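Local coordinates for protein arginase 1, mitochondrial (Arabidopsis thaliana, PDB 6VSU) that hydrolyses L-arginine to urea and L-ornithine, and agmatine to urea and putrescine, as a manganese-dependent homohexamer of the arginase family, at residues T21-R24 / E25-K28; A27-K30 / G31-V34; I204-E207 / G208-G212; G267-S270 / F271-L275. All coordinates share one frame; numbering follows the deposited sequence.

Contacts 1 and 2 are overlapping pieces of the long N-terminal helix 7-37, away from the active site; they share A27 and K28, their centres lie about 9 Å apart, and both touch the same second subunit. Contacts 3 and 4 cap the starts of helices 206-215 and 271-280, with centres about 23 Å apart and nearest atoms about 11 Å apart. Contact 1 lies on the opposite side of the chain's centre from both, its centre about 40 Å from that of contact 3. In contact 3 the side chain of N205 comes within about 6 Å of bound L-ornithine, and in contact 4 that of L269 is about 11 Å from a manganese ion.

Contact 1 (T21-R24 / E25-K28); sequences TLIR and ERAK
On the long N-terminal helix 7-37, R26 folds back one turn over L22 and I23. The turn is carried by i to i+4 bonds, among them A27 N to I23 O at 2.9 Å and R26 N to L22 O at 3.1 Å. R26 leaves the backbone with CG anti to the carbonyl carbon (chi1 -60°), which lays its CG 3.1 Å from L22 O, and a bend at chi3 brings one face of the guanidinium over that oxygen. The two terminal nitrogens part: NH1 of R26 meets the branch point CG of L22 at 3.4 Å, while NH2 lies beside CD1 of I23. NE and NH2 bond to V96 O and D98 O of strand 93-98. On another side of the helix R24 and E25 run side by side, NH1 of R24 4.1 Å from OE2 of E25, too far for a salt bridge; NH2 of R24 makes a weak bond to OG1 of T21, whose hydroxyl is hydrogen-bonded to D17 O. L22 and R26 pack on S19 and V15 of the second subunit. This is an i to i+4 turn of the N-terminal helix, set between its own strand 93-98 and the second subunit.

Contact 2 (A27-K30 / G31-V34); sequences AKLK and GELV
K28 starts out with CG anti to the backbone N (chi1 171°) and then bends at chi3 and chi4, while E32, with CG anti to the carbonyl carbon (chi1 -67°) and extended beyond it, reaches back along helix 7-37 toward the lysine. The two side chains cross one turn apart as an i to i+4 salt bridge between NZ of K28 and OE1 of E32; the modelled atoms are too close, so the exact spacing is doubtful. CG of E32 also passes 3.2 Å from K28 O, the carbonyl that accepts the bond from E32 N at 3.0 Å. G31 N binds A27 O at 2.9 Å. CG2 of V34 rests 3.3 Å from K30 O, which also takes the bond from V34 N. A27 touches V96 and V34 touches P130 of the same subunit. K30 sends its NZ to OD2 of D106 of the second subunit, and L29 packs on G11 of that subunit. The chemistry thus splits between two lysines: one probably offsets a glutamate on its own helix, and the other spends its charge across the subunit interface.

Contact 3 (I204-E207 / G208-G212); sequences INQE and GREQG
The extended backbone of I204 and N205 turns into helix 206-215, where R209 N binds N205 O at 3.1 Å and E210 N binds Q206 O at 2.8 Å, the latter almost straight at 177°. At the N-cap, N205 is turned so that CG sits between its backbone N and carbonyl carbon (chi1 63°), bringing OD1 to 3.1 Å from G208 N. This helix is the crossover of the beta-alpha-beta unit joining strand 193-201 to strand 218-221, and the cap lies beside the ornithine pocket: N205 and E207 touch Y170, N205 packs on N78 of the third subunit, an ornithine-binding residue, and E207 OE2 accepts from D171 N. I204 packs under the first turn, its CD1 4.0 Å from G208 C. Its CG2 lies over one face of the R209 guanidinium, 3.7 Å from NH2 and offset toward the rim. With an alanine here, CG2 and CD1 are gone, which would probably leave that face without its methyl and open a gap beside G208. A water joins NH2 of R209 to I204 O, and NH1 makes a salt bridge to E221. The Q206 amide lies across the arginine chain, its OE1 3.6 Å from CD of R209.

Contact 4 (G267-S270 / F271-L275); sequences GGLS and FRDVL
S270 and D273 form a capping box at the start of helix 271-280, each side chain bonding to the other's backbone N-H. OG of S270, set between its backbone N and carbonyl carbon (chi1 76°), accepts from D273 N at 2.9 Å. In return S270 N donates to OD2 of D273 at 2.9 Å, along a nearly straight line (174°) that meets the oxygen from above the carboxylate plane. The aspartate turns back over the cap because its CG stands anti to the carbonyl carbon (chi1 -69°). The first backbone bond of the helix follows, V274 N to S270 O at 3.2 Å. OD2 of D273 is gripped a second time, by a water at 3.0 Å that also donates to G268 O, while OD1 makes a salt bridge to R229. A leucine in place of D273 would probably leave S270 N without its acceptor and the charge of R229 without this carboxylate, halving the capping box. L269 lays its side chain along the same turn: CD2 touches CB of D273 at 4.0 Å, and CD1 meets CG2 of V274 at 4.0 Å. R272 leads away from the cap, its NH2 hydrogen-bonding to G267 O of the fourth subunit and forming a salt bridge with E82 of its own chain. Around the cap, F271 and V274 pack against L311 of helix 303-319, L269 and D273 lie on F225 of helix 225-232, and the loop leading in from strand 244-249 is held through the backbone of L269 to C252 and D254.

Contact 1 (T21-R24 / E25-K28)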
# COMPACT_ATOMS: atom_id res chain seq x y z
N THR E 21 30.46 -22.05 -16.69
CA THR E 21 31.85 -21.72 -16.28
C THR E 21 31.79 -20.72 -15.13
O THR E 21 32.49 -20.90 -14.18
CB THR E 21 32.67 -21.22 -17.48
OG1 THR E 21 32.78 -22.36 -18.33
CG2 THR E 21 34.04 -20.76 -17.09
N LEU E 22 30.91 -19.74 -15.19
CA LEU E 22 30.84 -18.68 -14.17
C LEU E 22 30.39 -19.28 -12.82
O LEU E 22 30.98 -18.88 -11.77
CB LEU E 22 29.87 -17.61 -14.66
CG LEU E 22 29.64 -16.43 -13.72
CD1 LEU E 22 30.95 -15.85 -13.21
CD2 LEU E 22 28.91 -15.30 -14.45
N ILE E 23 29.38 -20.16 -12.83
CA ILE E 23 28.93 -20.86 -11.59
C ILE E 23 30.10 -21.72 -11.12
O ILE E 23 30.36 -21.77 -9.92
CB ILE E 23 27.69 -21.72 -11.86
CG1 ILE E 23 26.52 -20.89 -12.41
CG2 ILE E 23 27.28 -22.50 -10.63
CD1 ILE E 23 26.00 -19.87 -11.43
N ARG E 24 30.78 -22.42 -12.03
CA ARG E 24 31.86 -23.33 -11.57
C ARG E 24 32.94 -22.54 -10.84
O ARG E 24 33.35 -22.98 -9.78
CB ARG E 24 32.44 -24.12 -12.75
CG ARG E 24 33.71 -24.88 -12.39
CD ARG E 24 34.20 -25.87 -13.43
NE ARG E 24 33.50 -25.79 -14.70
CZ ARG E 24 33.85 -25.02 -15.72
NH1 ARG E 24 34.92 -24.25 -15.63
NH2 ARG E 24 33.12 -25.03 -16.81
N GLU E 25 33.31 -21.37 -11.36
CA GLU E 25 34.43 -20.60 -10.75
C GLU E 25 33.98 -20.03 -9.40
O GLU E 25 34.79 -19.96 -8.52
CB GLU E 25 34.90 -19.50 -11.69
CG GLU E 25 35.40 -19.99 -13.03
CD GLU E 25 36.74 -20.73 -13.01
OE1 GLU E 25 37.39 -20.91 -11.95
OE2 GLU E 25 37.09 -21.16 -14.09
N ARG E 26 32.73 -19.58 -9.29
CA ARG E 26 32.22 -19.04 -8.00
C ARG E 26 32.18 -20.17 -6.96
O ARG E 26 32.64 -19.94 -5.84
CB ARG E 26 30.86 -18.36 -8.20
CG ARG E 26 30.89 -17.18 -9.17
CD ARG E 26 29.75 -16.19 -9.00
NE ARG E 26 28.44 -16.77 -9.21
CZ ARG E 26 27.58 -16.39 -10.14
NH1 ARG E 26 27.88 -15.42 -10.98
NH2 ARG E 26 26.41 -16.99 -10.24
N ALA E 27 31.71 -21.35 -7.36
CA ALA E 27 31.62 -22.54 -6.49
C ALA E 27 33.02 -22.94 -6.04
O ALA E 27 33.21 -23.29 -4.86
CB ALA E 27 30.88 -23.67 -7.16
N LYS E 28 34.00 -22.85 -6.91
CA LYS E 28 35.38 -23.28 -6.57
C LYS E 28 35.93 -22.41 -5.42
O LYS E 28 36.48 -22.96 -4.49
CB LYS E 28 36.28 -23.23 -7.80
CG LYS E 28 37.76 -23.46 -7.50
CD LYS E 28 38.55 -24.04 -8.65
CE LYS E 28 39.97 -23.55 -8.79
NZ LYS E 28 40.72 -23.49 -7.51

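Contact 2 (A27-K30 / G31-V34)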
# COMPACT_ATOMS: atom_id res chain seq x y z
N ALA E 27 31.71 -21.35 -7.36
CA ALA E 27 31.62 -22.54 -6.49
C ALA E 27 33.02 -22.94 -6.04
O ALA E 27 33.21 -23.29 -4.86
CB ALA E 27 30.88 -23.67 -7.16
N LYS E 28 34.00 -22.85 -6.91
CA LYS E 28 35.38 -23.28 -6.57
C LYS E 28 35.93 -22.41 -5.42
O LYS E 28 36.48 -22.96 -4.49
CB LYS E 28 36.28 -23.23 -7.80
CG LYS E 28 37.76 -23.46 -7.50
CD LYS E 28 38.55 -24.04 -8.65
CE LYS E 28 39.97 -23.55 -8.79
NZ LYS E 28 40.72 -23.49 -7.51
N LEU E 29 35.74 -21.10 -5.45
CA LEU E 29 36.18 -20.19 -4.35
C LEU E 29 35.45 -20.53 -3.04
O LEU E 29 36.08 -20.44 -1.97
CB LEU E 29 35.88 -18.74 -4.76
CG LEU E 29 36.61 -18.25 -6.01
CD1 LEU E 29 36.50 -16.75 -6.14
CD2 LEU E 29 38.07 -18.63 -5.95
N LYS E 30 34.16 -20.89 -3.12
CA LYS E 30 33.35 -21.14 -1.91
C LYS E 30 33.82 -22.46 -1.30
O LYS E 30 34.01 -22.46 -0.06
CB LYS E 30 31.87 -21.05 -2.21
CG LYS E 30 31.33 -19.68 -2.59
CD LYS E 30 31.94 -18.50 -1.91
CE LYS E 30 31.34 -17.23 -2.47
NZ LYS E 30 31.67 -16.06 -1.63
N GLY E 31 34.09 -23.49 -2.12
CA GLY E 31 34.57 -24.79 -1.64
C GLY E 31 35.92 -24.62 -0.99
O GLY E 31 36.14 -25.22 0.05
N GLU E 32 36.83 -23.86 -1.60
CA GLU E 32 38.19 -23.62 -1.07
C GLU E 32 38.09 -22.87 0.25
O GLU E 32 38.74 -23.29 1.22
CB GLU E 32 39.06 -22.88 -2.08
CG GLU E 32 39.34 -23.72 -3.30
CD GLU E 32 40.15 -22.97 -4.34
OE1 GLU E 32 40.64 -23.63 -5.26
OE2 GLU E 32 40.25 -21.71 -4.21
N LEU E 33 37.27 -21.85 0.34
CA LEU E 33 37.09 -21.16 1.64
C LEU E 33 36.62 -22.15 2.71
O LEU E 33 37.21 -22.21 3.80
CB LEU E 33 36.12 -20.02 1.45
CG LEU E 33 35.70 -19.23 2.70
CD1 LEU E 33 36.91 -18.72 3.49
CD2 LEU E 33 34.83 -18.05 2.25
N VAL E 34 35.58 -22.91 2.42
CA VAL E 34 35.04 -23.86 3.43
C VAL E 34 36.13 -24.83 3.85
O VAL E 34 36.25 -25.09 5.05
CB VAL E 34 33.81 -24.61 2.93
CG1 VAL E 34 33.45 -25.72 3.90
CG2 VAL E 34 32.65 -23.64 2.74

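Contact 3 (I204-E207 / G208-G212)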
# COMPACT_ATOMS: atom_id res chain seq x y z
N ILE E 204 -6.44 -29.20 -4.33
CA ILE E 204 -6.18 -30.45 -5.07
C ILE E 204 -7.50 -30.91 -5.66
O ILE E 204 -8.59 -30.65 -5.06
CB ILE E 204 -5.53 -31.48 -4.12
CG1 ILE E 204 -5.23 -32.81 -4.82
CG2 ILE E 204 -6.37 -31.72 -2.88
CD1 ILE E 204 -4.32 -33.68 -4.02
N ASN E 205 -7.41 -31.53 -6.82
CA ASN E 205 -8.62 -32.03 -7.51
C ASN E 205 -8.45 -33.52 -7.77
O ASN E 205 -7.43 -34.06 -7.37
CB ASN E 205 -8.88 -31.23 -8.77
CG ASN E 205 -7.80 -31.31 -9.83
OD1 ASN E 205 -6.76 -31.97 -9.69
ND2 ASN E 205 -8.08 -30.69 -10.94
N GLN E 206 -9.40 -34.14 -8.45
CA GLN E 206 -9.39 -35.59 -8.69
C GLN E 206 -8.09 -35.96 -9.41
O GLN E 206 -7.45 -36.91 -8.90
CB GLN E 206 -10.63 -36.12 -9.40
CG GLN E 206 -10.87 -37.61 -9.10
CD GLN E 206 -10.68 -38.06 -7.65
OE1 GLN E 206 -11.20 -37.49 -6.69
NE2 GLN E 206 -9.88 -39.10 -7.46
N GLU E 207 -7.68 -35.21 -10.46
CA GLU E 207 -6.40 -35.48 -11.16
C GLU E 207 -5.25 -35.51 -10.15
O GLU E 207 -4.45 -36.42 -10.20
CB GLU E 207 -6.10 -34.53 -12.34
CG GLU E 207 -4.82 -34.94 -13.10
CD GLU E 207 -4.28 -34.19 -14.33
OE1 GLU E 207 -5.02 -33.37 -14.91
OE2 GLU E 207 -3.09 -34.48 -14.73
N GLY E 208 -5.17 -34.60 -9.21
CA GLY E 208 -4.09 -34.61 -8.21
C GLY E 208 -4.13 -35.87 -7.33
O GLY E 208 -3.01 -36.35 -6.97
N ARG E 209 -5.32 -36.27 -6.88
CA ARG E 209 -5.50 -37.47 -6.00
C ARG E 209 -5.13 -38.75 -6.77
O ARG E 209 -4.38 -39.55 -6.23
CB ARG E 209 -6.92 -37.52 -5.45
CG ARG E 209 -7.30 -36.33 -4.57
CD ARG E 209 -8.78 -36.29 -4.24
NE ARG E 209 -9.18 -35.11 -3.49
CZ ARG E 209 -8.81 -34.89 -2.24
NH1 ARG E 209 -8.04 -35.75 -1.62
NH2 ARG E 209 -9.21 -33.79 -1.61
N GLU E 210 -5.63 -38.88 -8.01
CA GLU E 210 -5.32 -40.01 -8.92
C GLU E 210 -3.82 -40.12 -9.22
O GLU E 210 -3.26 -41.22 -9.08
CB GLU E 210 -6.09 -39.89 -10.21
CG GLU E 210 -7.47 -40.40 -10.01
CD GLU E 210 -7.42 -41.88 -9.60
OE1 GLU E 210 -6.54 -42.65 -10.17
OE2 GLU E 210 -8.21 -42.24 -8.67
N GLN E 211 -3.19 -39.00 -9.53
CA GLN E 211 -1.72 -38.96 -9.74
C GLN E 211 -1.00 -39.38 -8.44
O GLN E 211 -0.00 -40.13 -8.54
CB GLN E 211 -1.25 -37.58 -10.26
CG GLN E 211 -1.65 -37.33 -11.71
CD GLN E 211 -0.69 -37.93 -12.72
OE1 GLN E 211 -0.89 -39.07 -13.13
NE2 GLN E 211 0.38 -37.20 -13.08
N GLY E 212 -1.45 -38.95 -7.26
CA GLY E 212 -0.84 -39.42 -5.99
C GLY E 212 -0.92 -40.96 -5.84
O GLY E 212 0.11 -41.58 -5.56
O HOH W 1 -10.27 -31.59 -3.30

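Contact 4 (G267-S270 / F271-L275)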
# COMPACT_ATOMS: atom_id res chain seq x y z
N GLY E 267 -6.08 -21.00 4.82
CA GLY E 267 -6.19 -22.18 5.70
C GLY E 267 -4.90 -22.97 5.75
O GLY E 267 -4.97 -24.19 5.68
N GLY E 268 -3.76 -22.28 5.81
CA GLY E 268 -2.44 -22.89 5.71
C GLY E 268 -1.73 -22.97 7.05
O GLY E 268 -2.36 -22.76 8.10
N LEU E 269 -0.47 -23.34 6.99
CA LEU E 269 0.38 -23.54 8.17
C LEU E 269 0.82 -22.16 8.70
O LEU E 269 1.01 -21.23 7.93
CB LEU E 269 1.58 -24.42 7.77
CG LEU E 269 1.29 -25.86 7.34
CD1 LEU E 269 2.45 -26.47 6.57
CD2 LEU E 269 1.00 -26.74 8.52
N SER E 270 1.08 -22.08 9.99
CA SER E 270 1.77 -20.90 10.57
C SER E 270 3.26 -21.08 10.32
O SER E 270 3.69 -22.16 9.93
CB SER E 270 1.44 -20.71 12.08
OG SER E 270 2.17 -21.67 12.83
N PHE E 271 4.03 -20.02 10.48
CA PHE E 271 5.48 -20.08 10.28
C PHE E 271 6.01 -21.02 11.35
O PHE E 271 6.95 -21.75 11.06
CB PHE E 271 6.15 -18.71 10.39
CG PHE E 271 7.55 -18.73 9.86
CD1 PHE E 271 7.80 -18.59 8.51
CD2 PHE E 271 8.60 -18.96 10.70
CE1 PHE E 271 9.10 -18.70 8.01
CE2 PHE E 271 9.90 -19.12 10.19
CZ PHE E 271 10.15 -18.97 8.85
N ARG E 272 5.54 -20.84 12.57
CA ARG E 272 5.95 -21.70 13.70
C ARG E 272 5.61 -23.17 13.40
O ARG E 272 6.43 -24.03 13.78
CB ARG E 272 5.38 -21.22 15.01
CG ARG E 272 5.93 -21.97 16.23
CD ARG E 272 7.45 -22.16 16.32
NE ARG E 272 8.12 -20.89 16.09
CZ ARG E 272 9.41 -20.65 16.00
NH1 ARG E 272 10.29 -21.63 16.04
NH2 ARG E 272 9.82 -19.40 15.82
N ASP E 273 4.47 -23.48 12.78
CA ASP E 273 4.12 -24.86 12.36
C ASP E 273 5.21 -25.42 11.44
O ASP E 273 5.72 -26.55 11.69
CB ASP E 273 2.79 -24.92 11.61
CG ASP E 273 1.53 -24.63 12.43
OD1 ASP E 273 1.56 -24.85 13.65
OD2 ASP E 273 0.49 -24.24 11.80
N VAL E 274 5.66 -24.67 10.46
CA VAL E 274 6.72 -25.14 9.52
C VAL E 274 8.04 -25.41 10.27
O VAL E 274 8.71 -26.44 10.01
CB VAL E 274 6.89 -24.16 8.35
CG1 VAL E 274 8.11 -24.47 7.49
CG2 VAL E 274 5.63 -24.15 7.50
N LEU E 275 8.43 -24.53 11.19
CA LEU E 275 9.70 -24.72 11.93
C LEU E 275 9.52 -25.87 12.91
O LEU E 275 10.50 -26.57 13.11
CB LEU E 275 10.14 -23.44 12.65
CG LEU E 275 10.55 -22.28 11.73
CD1 LEU E 275 11.24 -21.23 12.58
CD2 LEU E 275 11.46 -22.66 10.58
O HOH W 2 -2.27 -24.47 10.72